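Local atomic coordinates of putative alcohol dehydrogenase (PDB entry 4J6F), a protein that probably catalyses the nicotinamide-dependent oxidation of an alcohol, as a member of the medium-chain dehydrogenase/reductase family. Residues A[33-38]-A[50-55]; A[69-74]-A[160-165]; A[207-212]-A[271-276]; A[276-281]-A[292-297]. All coordinates share one frame; numbering follows the deposited sequence.

Contact 1 of 4, residues A[33-38]-A[50-55]; sequences TMTAVL and YSRDVP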
loop_
_atom_site.group_PDB
_atom_site.type_symbol
_atom_site.label_atom_id
_atom_site.label_comp_id
_atom_site.label_asym_id
_atom_site.label_seq_id
_atom_site.Cartn_x
_atom_site.Cartn_y
_atom_site.Cartn_z
ATOM N N THR A 33 36.681 -17.302 27.241
ATOM C CA THR A 33 35.270 -17.152 27.588
ATOM C C THR A 33 34.938 -15.680 27.859
ATOM O O THR A 33 35.828 -14.865 28.126
ATOM C CB THR A 33 34.848 -18.048 28.782
ATOM O OG1 THR A 33 35.554 -17.657 29.963
ATOM C CG2 THR A 33 35.113 -19.525 28.488
HETATM N N MSE A 34 33.655 -15.341 27.784
HETATM C CA MSE A 34 33.219 -13.955 27.960
HETATM C C MSE A 34 31.890 -13.860 28.673
HETATM O O MSE A 34 31.197 -14.865 28.910
HETATM C CB MSE A 34 33.101 -13.277 26.595
HETATM C CG MSE A 34 32.140 -14.053 25.695
HETATM SE SE MSE A 34 31.661 -13.001 24.100
HETATM C CE MSE A 34 30.506 -14.256 23.114
ATOM N N THR A 35 31.544 -12.623 29.010
ATOM C CA THR A 35 30.268 -12.273 29.601
ATOM C C THR A 35 29.290 -11.917 28.486
ATOM O O THR A 35 29.668 -11.271 27.502
ATOM C CB THR A 35 30.459 -11.075 30.544
ATOM O OG1 THR A 35 31.234 -11.494 31.671
ATOM C CG2 THR A 35 29.153 -10.548 31.038
ATOM N N ALA A 36 28.045 -12.363 28.620
ATOM C CA ALA A 36 27.005 -12.049 27.640
ATOM C C ALA A 36 25.643 -12.250 28.250
ATOM O O ALA A 36 25.475 -13.070 29.161
ATOM C CB ALA A 36 27.135 -12.913 26.392
ATOM N N VAL A 37 24.672 -11.495 27.744
ATOM C CA VAL A 37 23.287 -11.689 28.128
ATOM C C VAL A 37 22.670 -12.612 27.096
ATOM O O VAL A 37 22.650 -12.296 25.910
ATOM C CB VAL A 37 22.530 -10.360 28.235
ATOM C CG1 VAL A 37 21.033 -10.607 28.335
ATOM C CG2 VAL A 37 23.041 -9.564 29.432
ATOM N N LEU A 38 22.202 -13.763 27.572
ATOM C CA LEU A 38 21.668 -14.828 26.729
ATOM C C LEU A 38 20.149 -14.866 26.746
ATOM O O LEU A 38 19.531 -14.842 27.821
ATOM C CB LEU A 38 22.186 -16.192 27.198
ATOM C CG LEU A 38 23.690 -16.504 27.138
ATOM C CD1 LEU A 38 23.950 -17.898 27.688
ATOM C CD2 LEU A 38 24.221 -16.385 25.712
ATOM N N TYR A 50 22.181 -13.396 32.379
ATOM C CA TYR A 50 23.519 -12.820 32.361
ATOM C C TYR A 50 24.508 -13.931 32.650
ATOM O O TYR A 50 24.490 -14.493 33.747
ATOM C CB TYR A 50 23.616 -11.750 33.444
ATOM C CG TYR A 50 24.912 -10.974 33.483
ATOM C CD1 TYR A 50 25.254 -10.093 32.454
ATOM C CD2 TYR A 50 25.776 -11.082 34.572
ATOM C CE1 TYR A 50 26.432 -9.360 32.493
ATOM C CE2 TYR A 50 26.959 -10.360 34.624
ATOM C CZ TYR A 50 27.290 -9.497 33.586
ATOM O OH TYR A 50 28.475 -8.770 33.631
ATOM N N SER A 51 25.362 -14.263 31.683
ATOM C CA SER A 51 26.307 -15.379 31.867
ATOM C C SER A 51 27.750 -14.947 31.846
ATOM O O SER A 51 28.112 -13.999 31.148
ATOM C CB SER A 51 26.088 -16.469 30.831
ATOM O OG SER A 51 24.712 -16.776 30.759
ATOM N N ARG A 52 28.572 -15.661 32.613
ATOM C CA ARG A 52 29.960 -15.263 32.819
ATOM C C ARG A 52 31.001 -16.117 32.103
ATOM O O ARG A 52 32.171 -15.733 32.046
ATOM C CB ARG A 52 30.280 -15.090 34.305
ATOM C CG ARG A 52 30.299 -13.628 34.722
ATOM C CD ARG A 52 30.338 -13.451 36.229
ATOM N NE ARG A 52 29.164 -12.703 36.672
ATOM C CZ ARG A 52 28.792 -12.528 37.938
ATOM N NH1 ARG A 52 29.518 -13.036 38.931
ATOM N NH2 ARG A 52 27.686 -11.835 38.212
ATOM N N ASP A 53 30.593 -17.249 31.537
ATOM C CA ASP A 53 31.544 -18.051 30.758
ATOM C C ASP A 53 30.974 -18.637 29.466
ATOM O O ASP A 53 30.847 -19.852 29.296
ATOM C CB ASP A 53 32.230 -19.121 31.623
ATOM C CG ASP A 53 31.259 -19.868 32.491
ATOM O OD1 ASP A 53 30.387 -20.569 31.938
ATOM O OD2 ASP A 53 31.366 -19.749 33.730
ATOM N N VAL A 54 30.726 -17.741 28.520
ATOM C CA VAL A 54 30.196 -18.051 27.201
ATOM C C VAL A 54 31.347 -18.095 26.210
ATOM O O VAL A 54 32.204 -17.225 26.234
ATOM C CB VAL A 54 29.232 -16.938 26.762
ATOM C CG1 VAL A 54 28.531 -17.295 25.466
ATOM C CG2 VAL A 54 28.232 -16.642 27.859
ATOM N N PRO A 55 31.402 -19.105 25.349
ATOM C CA PRO A 55 32.556 -19.180 24.447
ATOM C C PRO A 55 32.697 -17.909 23.611
ATOM O O PRO A 55 31.700 -17.410 23.078
ATOM C CB PRO A 55 32.237 -20.387 23.545
ATOM C CG PRO A 55 31.206 -21.174 24.275
ATOM C CD PRO A 55 30.422 -20.181 25.087
#
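Met34, a selenomethionine in this model, pairs with Val54 as an antiparallel hydrogen-bonded pair: Met34 N gives to Val54 O at 2.8 Å, and Val54 N answers to Met34 O. Ala36 and Ser51 form a second such pair, with Ser51 N 2.8 Å from Ala36 O. Between the two pairs the register slips by one residue, a beta bulge, and the chain turns a corner at Arg52. The closely packed side holds the buried Met34 and Ala36, against which Val54 lies, its CG2 4.2 Å from Ala36 CB. On the face of Val37, the Tyr50 ring, CG anti to the backbone N (chi1 -175°), takes Val37 CG2 at its edge, 3.8 Å from CD1, and Thr35 CG2 obliquely. Replacing Tyr50 by an alanine is likely to take the ring away from Val37 CG2 and Thr35 CG2 and open a gap beside strand 33-39. The solvent side is looser: Thr33 and Asp53 merely lie side by side, and Arg52 CG runs alongside Thr35 OG1. Strand 33-39 thus pairs with both 48-51 and 53-55, while Thr35 N bonds to the Glu164 carboxylate and Val37 N to the Tyr162 backbone carbonyl, in the loop before strand 165-169.

Contact 2 of 4, residues A[69-74]-A[160-165]; sequences TACGMN and GGYAEY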
loop_
_atom_site.group_PDB
_atom_site.type_symbol
_atom_site.label_atom_id
_atom_site.label_comp_id
_atom_site.label_asym_id
_atom_site.label_seq_id
_atom_site.Cartn_x
_atom_site.Cartn_y
_atom_site.Cartn_z
ATOM N N THR A 69 31.965 -2.216 22.452
ATOM C CA THR A 69 32.122 -1.107 23.375
ATOM C C THR A 69 30.784 -0.491 23.715
ATOM O O THR A 69 30.632 0.084 24.801
ATOM C CB THR A 69 33.092 -0.063 22.836
ATOM O OG1 THR A 69 32.725 0.255 21.488
ATOM C CG2 THR A 69 34.533 -0.621 22.869
ATOM N N ALA A 70 29.819 -0.653 22.797
ATOM C CA ALA A 70 28.440 -0.153 22.942
ATOM C C ALA A 70 27.473 -0.942 22.061
ATOM O O ALA A 70 27.863 -1.422 21.001
ATOM C CB ALA A 70 28.365 1.330 22.593
ATOM N N CYS A 71 26.221 -1.073 22.502
ATOM C CA CYS A 71 25.161 -1.692 21.697
ATOM C C CYS A 71 23.783 -1.091 22.000
ATOM O O CYS A 71 23.331 -1.110 23.147
ATOM C CB CYS A 71 25.112 -3.209 21.904
ATOM S SG CYS A 71 24.025 -4.024 20.702
ATOM N N GLY A 72 23.112 -0.583 20.972
ATOM C CA GLY A 72 21.864 0.141 21.170
ATOM C C GLY A 72 20.664 -0.772 21.184
ATOM O O GLY A 72 20.632 -1.746 20.449
HETATM N N MSE A 73 19.671 -0.443 22.011
HETATM C CA MSE A 73 18.452 -1.259 22.156
HETATM C C MSE A 73 17.368 -0.885 21.164
HETATM O O MSE A 73 17.191 0.287 20.828
HETATM C CB MSE A 73 17.892 -1.125 23.563
HETATM C CG MSE A 73 18.984 -1.119 24.624
HETATM SE SE MSE A 73 18.128 -1.213 26.402
HETATM C CE MSE A 73 17.588 -3.113 26.421
ATOM N N ASN A 74 16.633 -1.894 20.695
ATOM C CA ASN A 74 15.539 -1.720 19.737
ATOM C C ASN A 74 14.303 -2.549 20.081
ATOM O O ASN A 74 14.391 -3.556 20.786
ATOM C CB ASN A 74 16.017 -2.095 18.338
ATOM C CG ASN A 74 17.080 -1.163 17.835
ATOM O OD1 ASN A 74 16.814 -0.005 17.496
ATOM N ND2 ASN A 74 18.303 -1.650 17.810
ATOM N N GLY A 160 24.545 -11.346 18.438
ATOM C CA GLY A 160 24.694 -9.882 18.313
ATOM C C GLY A 160 25.556 -9.226 19.377
ATOM O O GLY A 160 26.489 -9.832 19.882
ATOM N N GLY A 161 25.244 -7.985 19.731
ATOM C CA GLY A 161 26.144 -7.182 20.563
ATOM C C GLY A 161 25.967 -7.122 22.077
ATOM O O GLY A 161 26.694 -6.389 22.754
ATOM N N TYR A 162 25.028 -7.869 22.633
ATOM C CA TYR A 162 24.915 -7.903 24.082
ATOM C C TYR A 162 25.870 -8.932 24.660
ATOM O O TYR A 162 25.475 -9.864 25.336
ATOM C CB TYR A 162 23.486 -8.204 24.499
ATOM C CG TYR A 162 22.518 -7.129 24.103
ATOM C CD1 TYR A 162 22.908 -5.810 24.062
ATOM C CD2 TYR A 162 21.217 -7.434 23.766
ATOM C CE1 TYR A 162 22.029 -4.822 23.693
ATOM C CE2 TYR A 162 20.334 -6.452 23.395
ATOM C CZ TYR A 162 20.748 -5.150 23.363
ATOM O OH TYR A 162 19.871 -4.173 23.010
ATOM N N ALA A 163 27.147 -8.700 24.404
ATOM C CA ALA A 163 28.256 -9.557 24.791
ATOM C C ALA A 163 29.528 -8.705 24.733
ATOM O O ALA A 163 29.474 -7.552 24.260
ATOM C CB ALA A 163 28.357 -10.723 23.834
ATOM N N GLU A 164 30.655 -9.246 25.220
ATOM C CA GLU A 164 31.947 -8.526 25.192
ATOM C C GLU A 164 32.640 -8.602 23.823
ATOM O O GLU A 164 33.440 -7.727 23.483
ATOM C CB GLU A 164 32.890 -9.026 26.279
ATOM C CG GLU A 164 32.404 -8.744 27.688
ATOM C CD GLU A 164 33.286 -9.354 28.776
ATOM O OE1 GLU A 164 33.671 -10.547 28.688
ATOM O OE2 GLU A 164 33.580 -8.626 29.744
ATOM N N TYR A 165 32.322 -9.639 23.047
ATOM C CA TYR A 165 32.923 -9.858 21.736
ATOM C C TYR A 165 31.887 -10.334 20.739
ATOM O O TYR A 165 30.921 -10.987 21.111
ATOM C CB TYR A 165 34.056 -10.882 21.832
ATOM C CG TYR A 165 35.177 -10.431 22.723
ATOM C CD1 TYR A 165 36.178 -9.591 22.236
ATOM C CD2 TYR A 165 35.229 -10.817 24.062
ATOM C CE1 TYR A 165 37.203 -9.151 23.052
ATOM C CE2 TYR A 165 36.257 -10.380 24.886
ATOM C CZ TYR A 165 37.234 -9.547 24.369
ATOM O OH TYR A 165 38.259 -9.113 25.166
#
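Cys71 sets its sulfur against the Tyr162 ring, SG lying 3.7 Å from CE1 of Tyr162. This is a sulfur-aromatic contact of oblique kind: SG of Cys71 is 4.4 Å from the Tyr162 ring centroid and 41° off the ring normal. With SG anti to the backbone N (chi1 -170°), the thiol reaches across to the loop, and its CB comes 3.7 Å from Gly161 O. A beta carbon at Gly161 would probably run into the Cys71 sulfur, which fits a glycine there. At the far end of the ring, Tyr162 OH sits beside Met73, a selenomethionine whose CG is 3.6 Å from that oxygen; the two side chains cross at about a right angle.

The next shell fixes the tyrosine. Its OH is hydrogen-bonded to Asp77 OD2, the same oxygen that receives Asn74 N, and Phe361 meets the Tyr162 ring edge-to-face. Met73 in turn is packed against Phe361, Ala364 and Phe368 of helix 361-370. Tyr162 is itself the centre of an inverse gamma turn, closed by a weak bond from Ala163 N to Gly161 O. Everything that touches is buried, and the arrangement joins the end of strand 63-72 to the loop before strand 165-169, inside the GroES-like domain of the medium-chain dehydrogenases.

Contact 3 of 4, residues A[207-212]-A[271-276]; sequences GETVLV and GGRPID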
loop_
_atom_site.group_PDB
_atom_site.type_symbol
_atom_site.label_atom_id
_atom_site.label_comp_id
_atom_site.label_asym_id
_atom_site.label_seq_id
_atom_site.Cartn_x
_atom_site.Cartn_y
_atom_site.Cartn_z
ATOM N N GLY A 207 10.415 19.274 0.350
ATOM C CA GLY A 207 9.212 20.115 0.406
ATOM C C GLY A 207 7.903 19.427 0.803
ATOM O O GLY A 207 6.918 20.099 1.126
ATOM N N GLU A 208 7.874 18.095 0.778
ATOM C CA GLU A 208 6.685 17.372 1.201
ATOM C C GLU A 208 6.523 17.317 2.727
ATOM O O GLU A 208 7.483 17.543 3.467
ATOM C CB GLU A 208 6.680 15.979 0.591
ATOM C CG GLU A 208 6.246 15.964 -0.866
ATOM C CD GLU A 208 6.141 14.556 -1.427
ATOM O OE1 GLU A 208 6.888 13.673 -0.949
ATOM O OE2 GLU A 208 5.323 14.325 -2.348
ATOM N N THR A 209 5.307 17.040 3.197
ATOM C CA THR A 209 5.069 16.919 4.637
ATOM C C THR A 209 4.881 15.464 5.069
ATOM O O THR A 209 4.097 14.717 4.473
ATOM C CB THR A 209 3.859 17.756 5.107
ATOM O OG1 THR A 209 4.048 19.125 4.730
ATOM C CG2 THR A 209 3.715 17.693 6.628
ATOM N N VAL A 210 5.601 15.066 6.111
ATOM C CA VAL A 210 5.411 13.737 6.668
ATOM C C VAL A 210 4.874 13.815 8.098
ATOM O O VAL A 210 5.446 14.509 8.947
ATOM C CB VAL A 210 6.697 12.875 6.562
ATOM C CG1 VAL A 210 7.904 13.574 7.162
ATOM C CG2 VAL A 210 6.484 11.517 7.198
ATOM N N LEU A 211 3.756 13.141 8.352
ATOM C CA LEU A 211 3.243 13.006 9.718
ATOM C C LEU A 211 3.819 11.722 10.340
ATOM O O LEU A 211 3.680 10.621 9.766
ATOM C CB LEU A 211 1.713 12.975 9.734
ATOM C CG LEU A 211 0.998 12.991 11.089
ATOM C CD1 LEU A 211 1.227 14.306 11.814
ATOM C CD2 LEU A 211 -0.496 12.757 10.913
ATOM N N VAL A 212 4.480 11.876 11.491
ATOM C CA VAL A 212 5.195 10.773 12.129
ATOM C C VAL A 212 4.587 10.461 13.490
ATOM O O VAL A 212 4.679 11.273 14.419
ATOM C CB VAL A 212 6.693 11.104 12.342
ATOM C CG1 VAL A 212 7.432 9.874 12.832
ATOM C CG2 VAL A 212 7.328 11.634 11.067
ATOM N N GLY A 271 -0.509 24.311 9.670
ATOM C CA GLY A 271 -0.807 25.638 9.145
ATOM C C GLY A 271 -1.600 25.576 7.854
ATOM O O GLY A 271 -1.786 26.594 7.196
ATOM N N GLY A 272 -2.062 24.382 7.488
ATOM C CA GLY A 272 -2.884 24.209 6.297
ATOM C C GLY A 272 -2.361 23.279 5.214
ATOM O O GLY A 272 -3.155 22.745 4.433
ATOM N N ARG A 273 -1.042 23.086 5.151
ATOM C CA ARG A 273 -0.430 22.210 4.135
ATOM C C ARG A 273 -0.978 20.788 4.256
ATOM O O ARG A 273 -1.091 20.264 5.368
ATOM C CB ARG A 273 1.092 22.155 4.277
ATOM C CG ARG A 273 1.778 23.450 4.680
ATOM C CD ARG A 273 3.273 23.339 4.431
ATOM N NE ARG A 273 3.540 23.221 2.998
ATOM C CZ ARG A 273 4.039 24.191 2.237
ATOM N NH1 ARG A 273 4.359 25.368 2.764
ATOM N NH2 ARG A 273 4.233 23.977 0.942
ATOM N N PRO A 274 -1.325 20.155 3.119
ATOM C CA PRO A 274 -1.841 18.797 3.241
ATOM C C PRO A 274 -0.719 17.804 3.575
ATOM O O PRO A 274 0.465 18.068 3.306
ATOM C CB PRO A 274 -2.444 18.515 1.853
ATOM C CG PRO A 274 -2.376 19.802 1.102
ATOM C CD PRO A 274 -1.246 20.567 1.710
ATOM N N ILE A 275 -1.098 16.685 4.178
ATOM C CA ILE A 275 -0.145 15.676 4.589
ATOM C C ILE A 275 0.113 14.735 3.428
ATOM O O ILE A 275 -0.806 14.082 2.942
ATOM C CB ILE A 275 -0.664 14.883 5.807
ATOM C CG1 ILE A 275 -0.957 15.821 6.981
ATOM C CG2 ILE A 275 0.323 13.791 6.199
ATOM C CD1 ILE A 275 0.222 16.659 7.441
ATOM N N ASP A 276 1.367 14.671 2.995
ATOM C CA ASP A 276 1.750 13.864 1.846
ATOM C C ASP A 276 1.991 12.423 2.255
ATOM O O ASP A 276 1.643 11.486 1.532
ATOM C CB ASP A 276 3.012 14.448 1.202
ATOM C CG ASP A 276 2.790 15.860 0.670
ATOM O OD1 ASP A 276 1.939 16.023 -0.237
ATOM O OD2 ASP A 276 3.442 16.804 1.169
#
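Thr209 and Asp276 are tied by two hydrogen bonds running in opposite senses. Thr209 N gives to Asp276 OD2 at 2.8 Å, a nearly straight bond (168° at the hydrogen) that uses the anti lone pair of the carboxylate oxygen. Asp276 N returns to Thr209 O at 3.1 Å, a more bent bond. Both backbone polar atoms of Thr209 are thereby gripped by one residue, whose CG stands anti to the carbonyl carbon (chi1 -62°), turning the carboxylate back to the threonine amide.

These bonds stand where two neighbouring strands begin. Strand 209-212 is flanked by 277-280 and 233-238 in the parallel sheet of a Rossmann-type domain, and the loop following helix 262-270 enters strand 277-280 just here.

Charge enters through Glu208, whose carboxylate is stacked against that of Asp276, their planes 21° apart, with Glu208 OE2 4.3 Å from Asp276 OD1. Each acid has a cation of its own: Arg299 for Glu208, whose OE1 also takes the amide of Ala205, and Arg295 for Asp276. These cations probably offset the closeness of the two negative groups.

Apolar contact is supplied by Ile275. Its CD1 meets Thr209 CG2 at 3.7 Å, the two side chains running obliquely across each other, and its CG2 packs on Leu211 CB at 3.9 Å. Ile293 of helix 287-293 touches both Leu211 and Ile275 from the helix side.

Contact 4 of 4, residues A[276-281]-A[292-297]; sequences DVVADL and KILRPE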
loop_
_atom_site.group_PDB
_atom_site.type_symbol
_atom_site.label_atom_id
_atom_site.label_comp_id
_atom_site.label_asym_id
_atom_site.label_seq_id
_atom_site.Cartn_x
_atom_site.Cartn_y
_atom_site.Cartn_z
ATOM N N ASP A 276 1.367 14.671 2.995
ATOM C CA ASP A 276 1.750 13.864 1.846
ATOM C C ASP A 276 1.991 12.423 2.255
ATOM O O ASP A 276 1.643 11.486 1.532
ATOM C CB ASP A 276 3.012 14.448 1.202
ATOM C CG ASP A 276 2.790 15.860 0.670
ATOM O OD1 ASP A 276 1.939 16.023 -0.237
ATOM O OD2 ASP A 276 3.442 16.804 1.169
ATOM N N VAL A 277 2.602 12.256 3.425
ATOM C CA VAL A 277 3.043 10.955 3.888
ATOM C C VAL A 277 2.755 10.814 5.367
ATOM O O VAL A 277 2.949 11.757 6.138
ATOM C CB VAL A 277 4.557 10.741 3.661
ATOM C CG1 VAL A 277 5.004 9.438 4.309
ATOM C CG2 VAL A 277 4.898 10.754 2.172
ATOM N N VAL A 278 2.289 9.633 5.750
ATOM C CA VAL A 278 2.192 9.278 7.139
ATOM C C VAL A 278 3.189 8.158 7.373
ATOM O O VAL A 278 3.199 7.164 6.644
ATOM C CB VAL A 278 0.766 8.827 7.503
ATOM C CG1 VAL A 278 0.747 8.050 8.815
ATOM C CG2 VAL A 278 -0.161 10.024 7.583
ATOM N N ALA A 279 4.066 8.371 8.356
ATOM C CA ALA A 279 4.972 7.354 8.878
ATOM C C ALA A 279 4.388 6.923 10.222
ATOM O O ALA A 279 4.362 7.698 11.191
ATOM C CB ALA A 279 6.372 7.924 9.048
ATOM N N ASP A 280 3.876 5.703 10.267
ATOM C CA ASP A 280 3.165 5.200 11.435
ATOM C C ASP A 280 3.998 4.186 12.201
ATOM O O ASP A 280 4.463 3.200 11.628
ATOM C CB ASP A 280 1.863 4.551 10.993
ATOM C CG ASP A 280 0.993 4.130 12.147
ATOM O OD1 ASP A 280 1.182 4.607 13.292
ATOM O OD2 ASP A 280 0.088 3.314 11.897
ATOM N N LEU A 281 4.190 4.423 13.493
ATOM C CA LEU A 281 4.910 3.457 14.308
ATOM C C LEU A 281 4.082 2.970 15.469
ATOM O O LEU A 281 4.556 2.189 16.301
ATOM C CB LEU A 281 6.230 4.035 14.769
ATOM C CG LEU A 281 7.024 4.149 13.474
ATOM C CD1 LEU A 281 7.781 5.471 13.370
ATOM C CD2 LEU A 281 7.890 2.916 13.260
ATOM N N LYS A 292 -7.603 8.960 7.371
ATOM C CA LYS A 292 -8.505 10.099 7.186
ATOM C C LYS A 292 -7.726 11.385 6.901
ATOM O O LYS A 292 -8.086 12.153 6.007
ATOM C CB LYS A 292 -9.400 10.286 8.407
ATOM C CG LYS A 292 -10.436 9.190 8.612
ATOM C CD LYS A 292 -11.240 9.425 9.892
ATOM C CE LYS A 292 -11.964 10.769 9.876
ATOM N NZ LYS A 292 -12.274 11.269 11.240
ATOM N N ILE A 293 -6.659 11.595 7.672
ATOM C CA ILE A 293 -5.814 12.791 7.609
ATOM C C ILE A 293 -5.014 12.864 6.308
ATOM O O ILE A 293 -4.849 13.930 5.728
ATOM C CB ILE A 293 -4.861 12.824 8.820
ATOM C CG1 ILE A 293 -5.638 13.197 10.086
ATOM C CG2 ILE A 293 -3.706 13.786 8.595
ATOM C CD1 ILE A 293 -5.034 12.680 11.380
ATOM N N LEU A 294 -4.523 11.713 5.869
ATOM C CA LEU A 294 -3.721 11.591 4.673
ATOM C C LEU A 294 -4.452 12.170 3.454
ATOM O O LEU A 294 -5.632 11.872 3.231
ATOM C CB LEU A 294 -3.401 10.112 4.469
ATOM C CG LEU A 294 -2.243 9.728 3.561
ATOM C CD1 LEU A 294 -1.005 10.563 3.863
ATOM C CD2 LEU A 294 -1.950 8.246 3.730
ATOM N N ARG A 295 -3.756 13.004 2.678
ATOM C CA ARG A 295 -4.339 13.625 1.477
ATOM C C ARG A 295 -4.598 12.548 0.442
ATOM O O ARG A 295 -3.898 11.528 0.432
ATOM C CB ARG A 295 -3.401 14.678 0.880
ATOM C CG ARG A 295 -2.283 14.096 0.035
ATOM C CD ARG A 295 -1.249 15.133 -0.327
ATOM N NE ARG A 295 -1.807 16.080 -1.278
ATOM C CZ ARG A 295 -1.329 17.299 -1.503
ATOM N NH1 ARG A 295 -1.931 18.077 -2.387
ATOM N NH2 ARG A 295 -0.268 17.747 -0.841
ATOM N N PRO A 296 -5.592 12.770 -0.443
ATOM C CA PRO A 296 -5.836 11.786 -1.513
ATOM C C PRO A 296 -4.583 11.595 -2.371
ATOM O O PRO A 296 -3.881 12.562 -2.628
ATOM C CB PRO A 296 -6.975 12.419 -2.322
ATOM C CG PRO A 296 -7.621 13.400 -1.394
ATOM C CD PRO A 296 -6.514 13.917 -0.520
ATOM N N GLU A 297 -4.301 10.358 -2.783
ATOM C CA GLU A 297 -3.044 9.990 -3.476
ATOM C C GLU A 297 -1.821 10.025 -2.560
ATOM O O GLU A 297 -0.685 9.945 -3.028
ATOM C CB GLU A 297 -2.809 10.835 -4.726
ATOM C CG GLU A 297 -3.931 10.678 -5.740
ATOM C CD GLU A 297 -3.703 11.434 -7.038
ATOM O OE1 GLU A 297 -3.696 10.785 -8.115
ATOM O OE2 GLU A 297 -3.541 12.676 -6.979
#
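Strand 277-280 and helix 287-293 belong to a beta-alpha-beta unit of the parallel Rossmann-type sheet, and the touching residues lie where the strand begins and the helix has just ended. Two side chains of segment 292-297 do the work, Leu294 by packing and Arg295 by charge.

Leu294, the first residue to leave helical geometry, has CG anti to its backbone N and turns its CD1 branch onto the strand. CD1 of Leu294 lies 3.9 Å from CG2 of Val278, and the same methyl comes 3.6 Å from Asp276 O.

Arg295 forms a salt bridge with Asp276, NH2 of the arginine 2.9 Å from OD1 of the aspartate. The bond is bent, 132° at the hydrogen. OD1 is met on its syn side, but 29° out of the carboxylate plane; the two flat groups are turned only 15° apart, yet offset from a common plane. The arginine side chain runs beside the aspartate, bent at chi3, and its CD also lies near OD1. With an alanine in place of Arg295, OD1 of Asp276 would probably lose its positive mate and Pro274 the guanidinium packed against it.

Lys321 NZ donates to the carbonyls of Lys292 and Leu294 at the end of the helix. In the second subunit, Asp89 pairs with Lys292, while Ser147 and Leu148 bond Glu297. Around the contact, strand 277-280 runs between strands 209-212 and 299-302, with Val278 touching Leu211 on one and Tyr300 on the other.

In the fold
Contacts 1, 2, 3 and 4 follow one another along the chain and fall into two groups on opposite sides of its centre. Contacts 1 and 2, centres 13 Å apart, touch where the first strand, 33-39, meets the loop before strand 165-169, so that strand is fastened to the GroES-like part. Contacts 3 and 4, centres 8 Å apart, share Asp276 and the parallel sheet, in which strands 209-212 and 277-280 are neighbours. Contact 2 stays about 10 Å from contact 4 at their nearest atoms. This fits the two-domain build of medium-chain dehydrogenases, with a Rossmann-type domain probably binding the nucleotide.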